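Local coordinates for uncharacterized protein (Bacteroides caccae, PDB 3NO2), which is of unknown function but folds as a six-bladed beta-propeller, with a family resemblance to the Mal s 1 allergen of the propeller clan, at residues A[69-74]-A[92-97]. Residues are numbered along the deposited sequence; the frame is centred on the assembly and turned at random.
Sequences WNIAAP and VAWCGH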
loop_
_atom_site.group_PDB
_atom_site.type_symbol
_atom_site.label_atom_id
_atom_site.label_comp_id
_atom_site.label_asym_id
_atom_site.label_seq_id
_atom_site.Cartn_x
_atom_site.Cartn_y
_atom_site.Cartn_z
ATOM N N TRP A 69 -8.914 8.523 -16.450
ATOM C CA TRP A 69 -10.145 8.606 -15.691
ATOM C C TRP A 69 -9.819 9.005 -14.259
ATOM O O TRP A 69 -8.685 8.880 -13.825
ATOM C CB TRP A 69 -10.937 7.295 -15.698
ATOM C CG TRP A 69 -10.297 6.038 -15.230
ATOM C CD1 TRP A 69 -9.787 5.064 -16.015
ATOM C CD2 TRP A 69 -10.138 5.580 -13.883
ATOM N NE1 TRP A 69 -9.344 4.039 -15.269
ATOM C CE2 TRP A 69 -9.538 4.308 -13.935
ATOM C CE3 TRP A 69 -10.456 6.118 -12.621
ATOM C CZ2 TRP A 69 -9.244 3.576 -12.776
ATOM C CZ3 TRP A 69 -10.174 5.375 -11.483
ATOM C CH2 TRP A 69 -9.533 4.131 -11.579
ATOM N N ASN A 70 -10.849 9.464 -13.559
ATOM C CA ASN A 70 -10.737 9.966 -12.187
ATOM C C ASN A 70 -12.024 9.665 -11.465
ATOM O O ASN A 70 -13.133 9.779 -12.048
ATOM C CB ASN A 70 -10.546 11.475 -12.199
ATOM C CG ASN A 70 -10.371 12.058 -10.850
ATOM O OD1 ASN A 70 -9.375 11.756 -10.183
ATOM N ND2 ASN A 70 -11.322 12.865 -10.381
ATOM N N ILE A 71 -11.915 9.271 -10.206
ATOM C CA ILE A 71 -13.061 9.139 -9.303
ATOM C C ILE A 71 -12.794 9.973 -8.064
ATOM O O ILE A 71 -11.782 9.762 -7.372
ATOM C CB ILE A 71 -13.319 7.691 -8.934
ATOM C CG1 ILE A 71 -13.637 6.881 -10.201
ATOM C CG2 ILE A 71 -14.481 7.607 -7.854
ATOM C CD1 ILE A 71 -13.769 5.331 -9.910
ATOM N N ALA A 72 -13.666 10.928 -7.762
ATOM C CA ALA A 72 -13.567 11.736 -6.563
ATOM C C ALA A 72 -14.097 11.003 -5.348
ATOM O O ALA A 72 -15.124 10.286 -5.423
ATOM C CB ALA A 72 -14.339 13.049 -6.774
ATOM N N ALA A 73 -13.439 11.149 -4.203
ATOM C CA ALA A 73 -14.029 10.769 -2.927
ATOM C C ALA A 73 -15.099 11.796 -2.545
ATOM O O ALA A 73 -14.911 12.987 -2.791
ATOM C CB ALA A 73 -13.002 10.698 -1.858
ATOM N N PRO A 74 -16.178 11.363 -1.906
ATOM C CA PRO A 74 -17.130 12.337 -1.387
ATOM C C PRO A 74 -16.534 13.227 -0.319
ATOM O O PRO A 74 -15.515 12.899 0.257
ATOM C CB PRO A 74 -18.256 11.450 -0.803
ATOM C CG PRO A 74 -18.130 10.152 -1.510
ATOM C CD PRO A 74 -16.648 9.981 -1.728
ATOM N N VAL A 92 -10.293 0.425 -5.963
ATOM C CA VAL A 92 -10.077 1.655 -5.199
ATOM C C VAL A 92 -11.009 1.673 -4.011
ATOM O O VAL A 92 -12.031 0.987 -3.999
ATOM C CB VAL A 92 -10.248 2.903 -6.051
ATOM C CG1 VAL A 92 -9.260 2.923 -7.253
ATOM C CG2 VAL A 92 -11.714 3.099 -6.519
ATOM N N ALA A 93 -10.735 2.464 -2.991
ATOM C CA ALA A 93 -11.596 2.509 -1.818
ATOM C C ALA A 93 -11.392 3.794 -1.029
ATOM O O ALA A 93 -10.262 4.273 -0.927
ATOM C CB ALA A 93 -11.389 1.279 -0.879
ATOM N N TRP A 94 -12.483 4.279 -0.428
ATOM C CA TRP A 94 -12.436 5.427 0.442
ATOM C C TRP A 94 -12.928 5.122 1.842
ATOM O O TRP A 94 -13.918 4.425 2.077
ATOM C CB TRP A 94 -13.139 6.656 -0.155
ATOM C CG TRP A 94 -14.625 6.655 -0.272
ATOM C CD1 TRP A 94 -15.558 6.754 0.717
ATOM C CD2 TRP A 94 -15.366 6.623 -1.506
ATOM N NE1 TRP A 94 -16.821 6.776 0.185
ATOM C CE2 TRP A 94 -16.724 6.715 -1.178
ATOM C CE3 TRP A 94 -14.993 6.551 -2.843
ATOM C CZ2 TRP A 94 -17.724 6.721 -2.160
ATOM C CZ3 TRP A 94 -16.004 6.586 -3.832
ATOM C CH2 TRP A 94 -17.334 6.647 -3.459
ATOM N N CYS A 95 -12.205 5.698 2.802
ATOM C CA CYS A 95 -12.620 5.793 4.181
ATOM C C CYS A 95 -13.760 6.767 4.295
ATOM O O CYS A 95 -13.764 7.804 3.611
ATOM C CB CYS A 95 -11.458 6.288 5.039
ATOM S SG CYS A 95 -9.949 5.250 4.825
ATOM N N GLY A 96 -14.729 6.460 5.134
ATOM C CA GLY A 96 -15.878 7.354 5.318
ATOM C C GLY A 96 -16.998 6.648 6.036
ATOM O O GLY A 96 -16.785 5.718 6.842
ATOM N N HIS A 97 -18.223 7.101 5.742
ATOM C CA HIS A 97 -19.465 6.625 6.406
ATOM C C HIS A 97 -20.586 6.581 5.367
ATOM O O HIS A 97 -21.331 7.574 5.227
ATOM C CB HIS A 97 -19.817 7.538 7.576
ATOM C CG HIS A 97 -18.771 7.504 8.639
ATOM N ND1 HIS A 97 -18.545 6.374 9.386
ATOM C CD2 HIS A 97 -17.861 8.420 9.044
ATOM C CE1 HIS A 97 -17.530 6.580 10.197
ATOM N NE2 HIS A 97 -17.093 7.808 10.016
#
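Ile71 begins the approach to Trp94, its CG2 lying near the plane of the indole at the ring's edge, 4.4 Å from CZ3. The same isoleucine also packs on Met79 and Val104, so it points into the seam between two propeller blades: strand 67-72 is an edge strand of one four-stranded antiparallel sheet, and strand 90-95 is the second strand of the next. At Ala72 the methyl turns away, and it is the carbonyl O that comes 4.1 Å from Trp94 CZ3, obliquely to the ring. Past the strand end, Ala73 brings its CA to 4.3 Å from Trp94 CE3, again obliquely, while its CB sits 4.4 Å from Trp94 CB. Pro74 then lies over one face of the Trp94 indole: its CD is 3.4 Å from the centroid of the six-membered ring, 17° off the normal, a CH-pi contact, and its CG is 3.5 Å from Trp94 CZ2. With CG between the backbone N and carbonyl carbon (chi1 70°), the indole turns this face to Pro74. Met79 and Thr100 touch the tryptophan from its own blade. With no hydrogen bond between the segments, this near-surface part of the seam rests on dispersion and the weak attraction of polarised proline C-H groups for the indole face.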